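Local coordinates for protein phosphoribosylaminoimidazole-succinocarboxamide synthase (Ehrlichia chaffeensis str. Arkansas, PDB 3KRE) that catalyses the ATP-dependent joining of L-aspartate to carboxyaminoimidazole ribonucleotide, giving SAICAR in de novo purine biosynthesis, at residues N72-F77 with R251-K256; S76-K81 with S184-N189; K85-H90 with N180-E185. All blocks are in the same frame, centred on the assembly; numbering follows the deposited sequence. Where two conformers were deposited one is given.

Contact 1 (N72-F77 with R251-K256); sequences NYISSF and REVAHK. With EDO (1,2-ethanediol), chain H.
Ile74 on helix 67-84 and Ala254 on helix 246-257 bring the two backbones together here, their CA atoms 6.0 Å apart, a close approach consistent with the small side chain of Ala254. Both segments are helical throughout, and each continues beyond its six residues in both directions. This is plain helix-helix packing onto the last helix of the SAICAR synthetase fold, buried and wholly apolar, and Ile74 supplies its side from 72-77. The longer branch does the touching: CG1 lies anti to the carbonyl carbon (chi1 -68°) and the chain runs on extended, so that CD1 is carried out to the other helix. There CD1 lies 3.9 Å from Val253 CG1, the two side chains crossing at about a right angle, and it also comes within 3.9 Å of the backbone N of Ala254. One bond back, Ile74 CG1 packs 4.1 Å from Ala254 CB. Val253 thus meets the tip of the isoleucine arm, while Ala254 lines both CG1 and CD1. Away from this packing, Glu252 OE1 accepts a 2.8 Å hydrogen bond from O1 of an ethanediol, probably a crystallisation component, which Lys232 and Asn245 also bind. Arg251 forms a salt bridge with Glu66. Around the apolar centre, Leu257 of the same C-terminal helix touches Ile74, Pro220 touches it from a loop, and Val253 rests on Leu225 of strand 223-227.

Contact 2 (S76-K81 with S184-N189); sequences SFLMKK and SELFFN
Leu78 of helix 67-84 meets Leu186 and Phe187 of helix 166-189 through its two terminal methyls. Its CB points toward the second helix, and CG is swung to the backbone N side (chi1 -67°), carrying the fork across. From that fork the branches part: CD2 packs 3.7 Å from Leu186 CD1 and 4.0 Å from Leu186 CD2, whereas CD1 reaches CZ of the Phe187 ring at 3.8 Å. The leucine and phenylalanine side chains cross at about a right angle, with the methyl approaching the ring obliquely. This is helix-helix packing within the SAICAR synthetase fold, where both helices lie against the antiparallel sheet: Ser76 and Met79 touch Phe91 of strand 91-94, and Phe187 touches Ile192 of strand 192-204. The short helical segments pass at a closest axis distance of 12.0 Å, with 124° between their N-to-C directions, a separation bridged by leucine and phenylalanine side chains. Leu186 has its CG wedged between the backbone N and the carbonyl carbon (chi1 81°), a crowded position for a helical leucine. Its CD2 turns to the more exposed margin and lies 3.9 Å from Lys81 CB, with Lys81 CG also close by. Thus the aliphatic root of the lysine extends the apolar patch toward solvent, and the chain then bends at chi2. Leu257 of helix 246-257 touches Leu78, Leu186 and Phe187 alike.

Contact 3 (K85-H90 with N180-E185); sequences KGIKTH and NNILSE
Lys85 and Ile182 meet where helix 67-84 ends in a Schellman motif: Gly86, with positive phi, is the C-prime residue, Gly86 N bonds to Ile83 O and Ile87 N to Leu82 O. The loop leaving this cap leads to strand 91-94 and packs against helix 166-189. The close part of the contact gathers chiefly round one methyl. Ile182 CD1 lies 3.6 Å from Lys85 CB and 3.8 Å from Lys85 CG, which also passes CG1 and CG2 of Ile182, while Ile87 CG1 faces the same methyl at 4.1 Å. The isoleucines reach toward each other tip to tip, Ile87 coming nearest with CG1, whereas Lys85 and Ile182 slide past each other in opposite directions. Ile182 can serve both because chi1 of -61° sets its CG1 beside the backbone N and the branch runs out extended from the helix. Leu82 also touches Ile182, and Ile87 continues inward onto Leu175 and Ile179. The exposed side is looser: beyond CG the Lys85 chain leads away from the helix, and its NZ remains 6.1 Å from Glu185 OE2, a distance at which the opposite charges may attract through space without contact. A polar bond lies nearby: Lys85 O accepts from the side-chain NZ of Lys178. Farther round helix 166-189, Asn180 O takes two donors from opposite faces of its carbonyl plane, Ser184 N and Ser184 OG, each at 2.8 Å.

Contacts 1 and 2 start from overlapping parts of helix 67-84, sharing Ser76 and Phe77; contacts 2 and 3 end on overlapping parts of helix 166-189, sharing Ser184 and Glu185. The centres of contacts 1 and 2 lie about 9 Å apart, those of contacts 2 and 3 about 7 Å, and contact 3 is nested along the chain within the loop closed by contact 1. Contact 1 touches contact 2 through Val253 CG1 and Phe187 CE1, 4.0 Å apart. Between contacts 2 and 3, Leu78 CD2 packs 4.1 Å from Leu183 CD2, and Met79 SD lies 3.8 Å from Thr89 CB. Contacts 1 and 3 do not touch, their nearest atoms being about 6 Å apart.

Contact 1 (N72-F77 with R251-K256)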
ATOM      1  N   ASN A  72       8.671   1.890  -6.850  1.00  5.21           N
ATOM      2  CA  ASN A  72       9.721   1.017  -6.358  1.00  5.73           C
ATOM      3  C   ASN A  72      10.609   1.724  -5.323  1.00  5.15           C
ATOM      4  O   ASN A  72      10.831   1.225  -4.208  1.00  5.62           O
ATOM      5  CB  ASN A  72      10.552   0.508  -7.536  1.00  5.45           C
ATOM      6  CG  ASN A  72      11.647  -0.418  -7.114  1.00  7.36           C
ATOM      7  OD1 ASN A  72      11.418  -1.348  -6.304  1.00  5.12           O
ATOM      8  ND2 ASN A  72      12.847  -0.193  -7.643  1.00  7.30           N
ATOM      9  N   TYR A  73      11.110   2.893  -5.696  1.00  6.25           N
ATOM     10  CA  TYR A  73      11.943   3.689  -4.785  1.00  6.07           C
ATOM     11  C   TYR A  73      11.200   4.139  -3.527  1.00  5.62           C
ATOM     12  O   TYR A  73      11.723   4.014  -2.424  1.00  6.40           O
ATOM     13  CB  TYR A  73      12.537   4.891  -5.480  1.00  6.60           C
ATOM     14  CG  TYR A  73      13.571   4.555  -6.538  1.00  6.87           C
ATOM     15  CD1 TYR A  73      14.493   3.524  -6.323  1.00 12.62           C
ATOM     16  CD2 TYR A  73      13.697   5.323  -7.677  1.00 10.67           C
ATOM     17  CE1 TYR A  73      15.462   3.238  -7.237  1.00 13.89           C
ATOM     18  CE2 TYR A  73      14.676   5.047  -8.620  1.00 11.31           C
ATOM     19  CZ  TYR A  73      15.554   3.983  -8.387  1.00 15.09           C
ATOM     20  OH  TYR A  73      16.580   3.662  -9.267  1.00 14.87           O
ATOM     21  N   ILE A  74       9.984   4.639  -3.683  1.00  4.78           N
ATOM     22  CA  ILE A  74       9.201   5.078  -2.534  1.00  5.16           C
ATOM     23  C   ILE A  74       8.876   3.900  -1.612  1.00  5.45           C
ATOM     24  O   ILE A  74       9.042   3.997  -0.390  1.00  6.30           O
ATOM     25  CB  ILE A  74       7.880   5.800  -2.960  1.00  4.46           C
ATOM     26  CG1 ILE A  74       8.232   7.107  -3.614  1.00  4.89           C
ATOM     27  CG2 ILE A  74       6.966   6.035  -1.748  1.00  5.87           C
ATOM     28  CD1 ILE A  74       7.064   7.768  -4.465  1.00  3.20           C
ATOM     29  N   SER A  75       8.438   2.796  -2.177  1.00  6.18           N
ATOM     30  CA  SER A  75       8.075   1.630  -1.344  1.00  7.59           C
ATOM     31  C   SER A  75       9.263   1.020  -0.595  1.00  7.20           C
ATOM     32  O   SER A  75       9.182   0.746   0.621  1.00  6.71           O
ATOM     33  CB  SER A  75       7.359   0.577  -2.200  1.00  8.20           C
ATOM     34  OG  SER A  75       6.763  -0.394  -1.372  1.00  6.66           O
ATOM     35  N   SER A  76      10.372   0.796  -1.307  1.00  6.56           N
ATOM     36  CA  SER A  76      11.580   0.311  -0.662  0.50  6.02           C
ATOM     37  C   SER A  76      12.001   1.265   0.471  1.00  6.08           C
ATOM     38  O   SER A  76      12.338   0.800   1.555  1.00  5.22           O
ATOM     39  CB  SER A  76      12.699   0.107  -1.690  0.50  6.33           C
ATOM     40  OG  SER A  76      12.989   1.297  -2.399  0.50  4.03           O
ATOM     41  N   PHE A  77      11.946   2.583   0.214  1.00  5.48           N
ATOM     42  CA  PHE A  77      12.282   3.576   1.208  1.00  5.23           C
ATOM     43  C   PHE A  77      11.407   3.463   2.443  1.00  5.70           C
ATOM     44  O   PHE A  77      11.910   3.452   3.569  1.00  6.20           O
ATOM     45  CB  PHE A  77      12.195   4.999   0.604  1.00  5.22           C
ATOM     46  CG  PHE A  77      12.543   6.085   1.558  1.00  6.53           C
ATOM     47  CD1 PHE A  77      13.872   6.469   1.749  1.00 10.19           C
ATOM     48  CD2 PHE A  77      11.551   6.719   2.282  1.00  6.12           C
ATOM     49  CE1 PHE A  77      14.188   7.476   2.624  1.00 10.55           C
ATOM     50  CE2 PHE A  77      11.856   7.695   3.166  1.00  9.35           C
ATOM     51  CZ  PHE A  77      13.172   8.086   3.342  1.00 11.65           C
ATOM     52  N   ARG A 251       6.595  12.058  -8.317  1.00  6.16           N
ATOM     53  CA  ARG A 251       7.968  12.557  -8.209  1.00  7.63           C
ATOM     54  C   ARG A 251       8.135  13.529  -7.053  1.00  7.13           C
ATOM     55  O   ARG A 251       9.155  13.514  -6.353  1.00  6.15           O
ATOM     56  CB  ARG A 251       8.449  13.222  -9.497  1.00  8.56           C
ATOM     57  CG  ARG A 251       9.969  13.246  -9.605  1.00 12.28           C
ATOM     58  CD  ARG A 251      10.430  13.923 -10.879  1.00 18.11           C
ATOM     59  NE  ARG A 251      10.132  13.088 -12.050  1.00 21.47           N
ATOM     60  CZ  ARG A 251       9.302  13.395 -13.041  1.00 24.68           C
ATOM     61  NH1 ARG A 251       8.644  14.553 -13.069  1.00 29.85           N
ATOM     62  NH2 ARG A 251       9.147  12.538 -14.035  1.00 23.04           N
ATOM     63  N   GLU A 252       7.137  14.370  -6.819  1.00  7.10           N
ATOM     64  CA  GLU A 252       7.181  15.219  -5.627  1.00  6.61           C
ATOM     65  C   GLU A 252       7.293  14.402  -4.331  1.00  6.91           C
ATOM     66  O   GLU A 252       8.076  14.749  -3.421  1.00  5.54           O
ATOM     67  CB  GLU A 252       5.952  16.144  -5.603  1.00  7.34           C
ATOM     68  CG  GLU A 252       5.818  17.064  -4.379  1.00  8.55           C
ATOM     69  CD  GLU A 252       4.784  18.200  -4.535  1.00 11.61           C
ATOM     70  OE1 GLU A 252       4.422  18.562  -5.689  1.00 15.20           O
ATOM     71  OE2 GLU A 252       4.373  18.769  -3.498  1.00 10.12           O
ATOM     72  N   VAL A 253       6.519  13.319  -4.230  1.00  6.16           N
ATOM     73  CA  VAL A 253       6.582  12.475  -3.042  1.00  6.56           C
ATOM     74  C   VAL A 253       8.017  11.905  -2.943  1.00  6.23           C
ATOM     75  O   VAL A 253       8.657  11.957  -1.870  1.00  5.44           O
ATOM     76  CB  VAL A 253       5.558  11.325  -3.081  1.00  6.99           C
ATOM     77  CG1 VAL A 253       5.765  10.340  -1.870  1.00  4.40           C
ATOM     78  CG2 VAL A 253       4.132  11.887  -3.123  1.00  5.53           C
ATOM     79  N   ALA A 254       8.529  11.386  -4.055  1.00  6.15           N
ATOM     80  CA  ALA A 254       9.889  10.834  -4.039  1.00  5.32           C
ATOM     81  C   ALA A 254      10.948  11.855  -3.649  1.00  5.03           C
ATOM     82  O   ALA A 254      11.875  11.559  -2.870  1.00  5.12           O
ATOM     83  CB  ALA A 254      10.241  10.202  -5.363  1.00  5.04           C
ATOM     84  N   HIS A 255      10.828  13.050  -4.191  1.00  4.90           N
ATOM     85  CA  HIS A 255      11.786  14.086  -3.873  1.00  4.94           C
ATOM     86  C   HIS A 255      11.760  14.492  -2.439  1.00  5.65           C
ATOM     87  O   HIS A 255      12.809  14.632  -1.820  1.00  7.33           O
ATOM     88  CB  HIS A 255      11.566  15.306  -4.741  1.00  5.06           C
ATOM     89  CG  HIS A 255      11.963  15.105  -6.159  1.00  6.13           C
ATOM     90  ND1 HIS A 255      11.588  15.964  -7.166  1.00  6.56           N
ATOM     91  CD2 HIS A 255      12.723  14.146  -6.741  1.00  9.07           C
ATOM     92  CE1 HIS A 255      12.088  15.534  -8.311  1.00  8.92           C
ATOM     93  NE2 HIS A 255      12.793  14.439  -8.077  1.00  9.13           N
ATOM     94  N   LYS A 256      10.561  14.742  -1.914  1.00  6.69           N
ATOM     95  CA  LYS A 256      10.401  15.152  -0.507  1.00  6.51           C
ATOM     96  C   LYS A 256      10.855  14.078   0.469  1.00  6.21           C
ATOM     97  O   LYS A 256      11.415  14.396   1.522  1.00  5.10           O
ATOM     98  CB  LYS A 256       8.951  15.515  -0.241  1.00  6.23           C
ATOM     99  CG  LYS A 256       8.604  16.839  -0.884  1.00  9.28           C
ATOM    100  CD  LYS A 256       7.214  17.276  -0.505  1.00 12.83           C
ATOM    101  CE  LYS A 256       7.177  18.786  -0.336  1.00 16.22           C
ATOM    102  NZ  LYS A 256       6.312  19.100   0.772  1.00 15.51           N
TER
HETATM  103  C1  EDO H 304       1.970  17.609  -7.684  1.00 21.52           C
HETATM  104  O1  EDO H 304       2.090  18.971  -7.242  1.00 21.25           O
HETATM  105  C2  EDO H 304       1.483  17.462  -9.123  1.00 20.25           C
HETATM  106  O2  EDO H 304       2.177  18.402  -9.964  1.00 20.41           O

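Contact 2 (S76-K81 with S184-N189)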
ATOM      1  N   SER A  76      10.372   0.796  -1.307  1.00  6.56           N
ATOM      2  CA  SER A  76      11.580   0.311  -0.662  0.50  6.02           C
ATOM      3  C   SER A  76      12.001   1.265   0.471  1.00  6.08           C
ATOM      4  O   SER A  76      12.338   0.800   1.555  1.00  5.22           O
ATOM      5  CB  SER A  76      12.699   0.107  -1.690  0.50  6.33           C
ATOM      6  OG  SER A  76      12.989   1.297  -2.399  0.50  4.03           O
ATOM      7  N   PHE A  77      11.946   2.583   0.214  1.00  5.48           N
ATOM      8  CA  PHE A  77      12.282   3.576   1.208  1.00  5.23           C
ATOM      9  C   PHE A  77      11.407   3.463   2.443  1.00  5.70           C
ATOM     10  O   PHE A  77      11.910   3.452   3.569  1.00  6.20           O
ATOM     11  CB  PHE A  77      12.195   4.999   0.604  1.00  5.22           C
ATOM     12  CG  PHE A  77      12.543   6.085   1.558  1.00  6.53           C
ATOM     13  CD1 PHE A  77      13.872   6.469   1.749  1.00 10.19           C
ATOM     14  CD2 PHE A  77      11.551   6.719   2.282  1.00  6.12           C
ATOM     15  CE1 PHE A  77      14.188   7.476   2.624  1.00 10.55           C
ATOM     16  CE2 PHE A  77      11.856   7.695   3.166  1.00  9.35           C
ATOM     17  CZ  PHE A  77      13.172   8.086   3.342  1.00 11.65           C
ATOM     18  N   LEU A  78      10.092   3.464   2.235  1.00  4.34           N
ATOM     19  CA  LEU A  78       9.128   3.381   3.341  1.00  5.73           C
ATOM     20  C   LEU A  78       9.146   2.019   4.067  1.00  6.06           C
ATOM     21  O   LEU A  78       9.031   1.967   5.311  1.00  5.48           O
ATOM     22  CB  LEU A  78       7.713   3.714   2.838  1.00  5.48           C
ATOM     23  CG  LEU A  78       7.527   5.190   2.380  1.00  5.35           C
ATOM     24  CD1 LEU A  78       6.128   5.399   1.797  1.00  4.14           C
ATOM     25  CD2 LEU A  78       7.862   6.317   3.467  1.00  3.59           C
ATOM     26  N   MET A  79       9.353   0.935   3.327  1.00  5.20           N
ATOM     27  CA  MET A  79       9.524  -0.372   3.974  1.00  7.27           C
ATOM     28  C   MET A  79      10.697  -0.312   4.977  1.00  6.24           C
ATOM     29  O   MET A  79      10.573  -0.726   6.125  1.00  6.02           O
ATOM     30  CB  MET A  79       9.787  -1.488   2.933  1.00  7.22           C
ATOM     31  CG  MET A  79       8.580  -1.909   2.054  1.00  8.99           C
ATOM     32  SD  MET A  79       7.527  -3.099   2.895  1.00 10.63           S
ATOM     33  CE  MET A  79       6.096  -3.159   1.807  1.00  6.38           C
ATOM     34  N   LYS A  80      11.833   0.223   4.540  1.00  6.87           N
ATOM     35  CA  LYS A  80      12.983   0.348   5.391  1.00  7.23           C
ATOM     36  C   LYS A  80      12.738   1.258   6.593  1.00  7.11           C
ATOM     37  O   LYS A  80      13.193   0.938   7.680  1.00  6.62           O
ATOM     38  CB  LYS A  80      14.195   0.812   4.577  1.00  7.95           C
ATOM     39  CG  LYS A  80      15.429   1.083   5.376  1.00 11.09           C
ATOM     40  CD  LYS A  80      15.941  -0.185   6.115  1.00 12.45           C
ATOM     41  CE  LYS A  80      17.402  -0.052   6.491  1.00 15.78           C
ATOM     42  NZ  LYS A  80      17.596   1.073   7.463  1.00 17.18           N
ATOM     43  N   LYS A  81      12.024   2.373   6.409  1.00  6.18           N
ATOM     44  CA  LYS A  81      11.615   3.195   7.548  1.00  6.47           C
ATOM     45  C   LYS A  81      10.777   2.430   8.559  1.00  5.80           C
ATOM     46  O   LYS A  81      10.940   2.592   9.767  1.00  6.29           O
ATOM     47  CB  LYS A  81      10.868   4.417   7.054  1.00  6.99           C
ATOM     48  CG  LYS A  81      11.739   5.460   6.351  1.00  8.79           C
ATOM     49  CD  LYS A  81      12.832   5.937   7.261  1.00 13.34           C
ATOM     50  CE  LYS A  81      13.632   7.056   6.663  1.00 17.01           C
ATOM     51  NZ  LYS A  81      14.259   7.862   7.759  1.00 20.18           N
ATOM     52  N   SER A 184       2.552   8.600   9.090  1.00  7.34           N
ATOM     53  CA  SER A 184       1.960   9.931   9.231  1.00  7.26           C
ATOM     54  C   SER A 184       3.007  10.940   9.662  1.00  6.88           C
ATOM     55  O   SER A 184       3.065  12.040   9.148  1.00  6.34           O
ATOM     56  CB  SER A 184       0.786   9.948  10.234  1.00  7.59           C
ATOM     57  OG  SER A 184      -0.313   9.294   9.688  1.00  9.06           O
ATOM     58  N   GLU A 185       3.866  10.543  10.576  1.00  6.87           N
ATOM     59  CA  GLU A 185       4.879  11.441  11.102  1.00  9.45           C
ATOM     60  C   GLU A 185       5.943  11.738  10.041  1.00  8.21           C
ATOM     61  O   GLU A 185       6.341  12.891   9.818  1.00  7.60           O
ATOM     62  CB  GLU A 185       5.509  10.854  12.370  1.00 10.69           C
ATOM     63  CG  GLU A 185       6.658  11.699  12.902  1.00 16.33           C
ATOM     64  CD  GLU A 185       7.094  11.340  14.318  1.00 25.61           C
ATOM     65  OE1 GLU A 185       6.224  11.105  15.195  1.00 31.81           O
ATOM     66  OE2 GLU A 185       8.322  11.345  14.559  1.00 29.64           O
ATOM     67  N   LEU A 186       6.360  10.713   9.339  1.00  8.16           N
ATOM     68  CA  LEU A 186       7.445  10.934   8.399  1.00  9.48           C
ATOM     69  C   LEU A 186       6.956  11.784   7.216  1.00  8.43           C
ATOM     70  O   LEU A 186       7.676  12.683   6.778  1.00  7.86           O
ATOM     71  CB  LEU A 186       8.111   9.614   8.035  1.00 11.14           C
ATOM     72  CG  LEU A 186       7.579   8.685   7.030  1.00 14.79           C
ATOM     73  CD1 LEU A 186       7.975   9.236   5.665  1.00 17.47           C
ATOM     74  CD2 LEU A 186       8.175   7.261   7.329  1.00 15.87           C
ATOM     75  N   PHE A 187       5.708  11.592   6.795  1.00  7.09           N
ATOM     76  CA  PHE A 187       5.136  12.431   5.751  1.00  6.69           C
ATOM     77  C   PHE A 187       4.898  13.855   6.238  1.00  7.34           C
ATOM     78  O   PHE A 187       5.206  14.813   5.543  1.00  6.83           O
ATOM     79  CB  PHE A 187       3.845  11.822   5.192  1.00  7.33           C
ATOM     80  CG  PHE A 187       4.070  10.746   4.166  1.00  7.46           C
ATOM     81  CD1 PHE A 187       4.759  11.013   2.994  1.00  9.05           C
ATOM     82  CD2 PHE A 187       3.568   9.474   4.351  1.00  6.86           C
ATOM     83  CE1 PHE A 187       4.940  10.021   2.021  1.00  6.29           C
ATOM     84  CE2 PHE A 187       3.739   8.508   3.376  1.00  8.17           C
ATOM     85  CZ  PHE A 187       4.437   8.778   2.239  1.00  7.22           C
ATOM     86  N   PHE A 188       4.408  14.005   7.461  1.00  8.10           N
ATOM     87  CA  PHE A 188       4.164  15.336   8.010  1.00  7.89           C
ATOM     88  C   PHE A 188       5.449  16.168   8.017  1.00  8.23           C
ATOM     89  O   PHE A 188       5.432  17.353   7.716  1.00  7.67           O
ATOM     90  CB  PHE A 188       3.621  15.230   9.425  1.00  8.50           C
ATOM     91  CG  PHE A 188       3.408  16.565  10.079  1.00 10.08           C
ATOM     92  CD1 PHE A 188       2.225  17.248   9.895  1.00 12.36           C
ATOM     93  CD2 PHE A 188       4.410  17.150  10.834  1.00 12.50           C
ATOM     94  CE1 PHE A 188       2.025  18.499  10.482  1.00 15.25           C
ATOM     95  CE2 PHE A 188       4.232  18.397  11.408  1.00 13.57           C
ATOM     96  CZ  PHE A 188       3.037  19.056  11.245  1.00 14.72           C
ATOM     97  N   ASN A 189       6.551  15.518   8.365  1.00  8.21           N
ATOM     98  CA  ASN A 189       7.847  16.164   8.476  1.00  9.55           C
ATOM     99  C   ASN A 189       8.411  16.621   7.129  1.00  9.51           C
ATOM    100  O   ASN A 189       9.278  17.465   7.099  1.00  9.13           O
ATOM    101  CB  ASN A 189       8.825  15.276   9.278  1.00 10.52           C
ATOM    102  CG  ASN A 189       8.446  15.222  10.768  1.00 12.84           C
ATOM    103  OD1 ASN A 189       7.813  16.138  11.267  1.00 17.23           O
ATOM    104  ND2 ASN A 189       8.827  14.153  11.461  1.00 18.25           N
TER

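Contact 3 (K85-H90 with N180-E185)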
ATOM      1  N   LYS A  85      11.678   0.796  12.662  1.00  8.47           N
ATOM      2  CA  LYS A  85      10.844   0.860  13.869  1.00  8.93           C
ATOM      3  C   LYS A  85      10.306  -0.489  14.326  1.00  9.38           C
ATOM      4  O   LYS A  85       9.452  -0.525  15.191  1.00  8.98           O
ATOM      5  CB  LYS A  85       9.640   1.809  13.667  1.00 10.15           C
ATOM      6  CG  LYS A  85       9.998   3.192  13.250  1.00 12.84           C
ATOM      7  CD  LYS A  85      10.624   3.961  14.383  1.00 16.96           C
ATOM      8  CE  LYS A  85      10.688   5.459  14.055  1.00 19.53           C
ATOM      9  NZ  LYS A  85      11.597   6.212  14.964  1.00 22.87           N
ATOM     10  N   GLY A  86      10.799  -1.584  13.755  1.00  8.05           N
ATOM     11  CA  GLY A  86      10.482  -2.912  14.204  1.00  8.61           C
ATOM     12  C   GLY A  86       9.308  -3.588  13.522  1.00  7.50           C
ATOM     13  O   GLY A  86       8.860  -4.648  13.967  1.00  8.84           O
ATOM     14  N   ILE A  87       8.820  -2.992  12.449  1.00  6.73           N
ATOM     15  CA  ILE A  87       7.776  -3.635  11.656  1.00  5.81           C
ATOM     16  C   ILE A  87       8.404  -4.727  10.773  1.00  5.66           C
ATOM     17  O   ILE A  87       9.441  -4.489  10.127  1.00  4.89           O
ATOM     18  CB  ILE A  87       7.027  -2.618  10.765  1.00  5.31           C
ATOM     19  CG1 ILE A  87       6.402  -1.470  11.604  1.00  8.41           C
ATOM     20  CG2 ILE A  87       5.988  -3.332   9.933  1.00  3.84           C
ATOM     21  CD1 ILE A  87       5.303  -1.869  12.647  1.00  9.75           C
ATOM     22  N   LYS A  88       7.809  -5.926  10.804  1.00  5.08           N
ATOM     23  CA  LYS A  88       8.254  -7.052   9.985  1.00  5.72           C
ATOM     24  C   LYS A  88       7.695  -6.867   8.583  1.00  4.83           C
ATOM     25  O   LYS A  88       6.488  -6.622   8.427  1.00  4.28           O
ATOM     26  CB  LYS A  88       7.769  -8.373  10.594  1.00  6.31           C
ATOM     27  CG  LYS A  88       8.264  -8.593  12.008  1.00  8.80           C
ATOM     28  CD  LYS A  88       7.830  -9.912  12.658  1.00 12.36           C
ATOM     29  CE  LYS A  88       8.290  -9.919  14.128  1.00 13.90           C
ATOM     30  NZ  LYS A  88       7.934 -11.209  14.805  1.00 13.92           N
ATOM     31  N   THR A  89       8.550  -7.019   7.570  1.00  4.07           N
ATOM     32  CA  THR A  89       8.120  -6.778   6.183  1.00  3.79           C
ATOM     33  C   THR A  89       8.713  -7.832   5.268  1.00  4.34           C
ATOM     34  O   THR A  89       9.636  -8.561   5.666  1.00  3.29           O
ATOM     35  CB  THR A  89       8.579  -5.426   5.643  1.00  4.76           C
ATOM     36  OG1 THR A  89       9.970  -5.496   5.316  1.00  3.76           O
ATOM     37  CG2 THR A  89       8.353  -4.299   6.643  1.00  3.35           C
ATOM     38  N   HIS A  90       8.223  -7.875   4.031  1.00  4.46           N
ATOM     39  CA  HIS A  90       8.799  -8.781   3.049  1.00  4.54           C
ATOM     40  C   HIS A  90      10.071  -8.233   2.377  1.00  4.97           C
ATOM     41  O   HIS A  90      10.725  -8.914   1.587  1.00  5.66           O
ATOM     42  CB  HIS A  90       7.764  -9.168   2.003  1.00  4.63           C
ATOM     43  CG  HIS A  90       7.374  -8.069   1.069  1.00  5.22           C
ATOM     44  ND1 HIS A  90       6.667  -8.315  -0.092  1.00  7.51           N
ATOM     45  CD2 HIS A  90       7.639  -6.750   1.079  1.00  4.77           C
ATOM     46  CE1 HIS A  90       6.460  -7.175  -0.722  1.00  8.20           C
ATOM     47  NE2 HIS A  90       7.050  -6.207  -0.047  1.00  6.61           N
ATOM     48  N   ASN A 180       0.483   3.482  10.673  1.00  5.90           N
ATOM     49  CA  ASN A 180      -0.133   4.776  10.437  1.00  6.47           C
ATOM     50  C   ASN A 180       0.630   5.878  11.184  1.00  6.57           C
ATOM     51  O   ASN A 180       0.940   6.917  10.620  1.00  6.67           O
ATOM     52  CB  ASN A 180      -1.602   4.751  10.856  1.00  6.60           C
ATOM     53  CG  ASN A 180      -2.344   6.066  10.536  1.00  7.11           C
ATOM     54  OD1 ASN A 180      -2.097   6.711   9.513  1.00  7.34           O
ATOM     55  ND2 ASN A 180      -3.265   6.461  11.431  1.00  4.63           N
ATOM     56  N   ASN A 181       0.937   5.656  12.458  1.00  6.53           N
ATOM     57  CA  ASN A 181       1.665   6.674  13.218  1.00  7.74           C
ATOM     58  C   ASN A 181       3.032   6.979  12.616  1.00  5.74           C
ATOM     59  O   ASN A 181       3.383   8.137  12.459  1.00  5.49           O
ATOM     60  CB  ASN A 181       1.870   6.250  14.657  1.00  9.01           C
ATOM     61  CG  ASN A 181       0.577   6.230  15.439  1.00 14.06           C
ATOM     62  OD1 ASN A 181      -0.389   6.898  15.073  1.00 17.17           O
ATOM     63  ND2 ASN A 181       0.563   5.483  16.551  1.00 16.20           N
ATOM     64  N   ILE A 182       3.787   5.938  12.309  1.00  5.84           N
ATOM     65  CA  ILE A 182       5.129   6.103  11.715  1.00  5.67           C
ATOM     66  C   ILE A 182       5.097   6.834  10.375  1.00  5.80           C
ATOM     67  O   ILE A 182       5.804   7.855  10.157  1.00  7.00           O
ATOM     68  CB  ILE A 182       5.841   4.753  11.525  1.00  5.74           C
ATOM     69  CG1 ILE A 182       6.029   4.040  12.885  1.00  5.87           C
ATOM     70  CG2 ILE A 182       7.175   4.984  10.802  1.00  4.71           C
ATOM     71  CD1 ILE A 182       6.265   2.516  12.727  1.00  6.60           C
ATOM     72  N   LEU A 183       4.256   6.341   9.469  1.00  5.61           N
ATOM     73  CA  LEU A 183       4.123   6.980   8.147  1.00  6.10           C
ATOM     74  C   LEU A 183       3.559   8.394   8.237  1.00  6.76           C
ATOM     75  O   LEU A 183       4.010   9.288   7.513  1.00  6.80           O
ATOM     76  CB  LEU A 183       3.248   6.135   7.213  1.00  5.35           C
ATOM     77  CG  LEU A 183       3.727   4.740   6.839  1.00  4.91           C
ATOM     78  CD1 LEU A 183       2.768   4.036   5.868  1.00  4.64           C
ATOM     79  CD2 LEU A 183       5.133   4.836   6.201  1.00  4.96           C
ATOM     80  N   SER A 184       2.552   8.600   9.090  1.00  7.34           N
ATOM     81  CA  SER A 184       1.960   9.931   9.231  1.00  7.26           C
ATOM     82  C   SER A 184       3.007  10.940   9.662  1.00  6.88           C
ATOM     83  O   SER A 184       3.065  12.040   9.148  1.00  6.34           O
ATOM     84  CB  SER A 184       0.786   9.948  10.234  1.00  7.59           C
ATOM     85  OG  SER A 184      -0.313   9.294   9.688  1.00  9.06           O
ATOM     86  N   GLU A 185       3.866  10.543  10.576  1.00  6.87           N
ATOM     87  CA  GLU A 185       4.879  11.441  11.102  1.00  9.45           C
ATOM     88  C   GLU A 185       5.943  11.738  10.041  1.00  8.21           C
ATOM     89  O   GLU A 185       6.341  12.891   9.818  1.00  7.60           O
ATOM     90  CB  GLU A 185       5.509  10.854  12.370  1.00 10.69           C
ATOM     91  CG  GLU A 185       6.658  11.699  12.902  1.00 16.33           C
ATOM     92  CD  GLU A 185       7.094  11.340  14.318  1.00 25.61           C
ATOM     93  OE1 GLU A 185       6.224  11.105  15.195  1.00 31.81           O
ATOM     94  OE2 GLU A 185       8.322  11.345  14.559  1.00 29.64           O
TER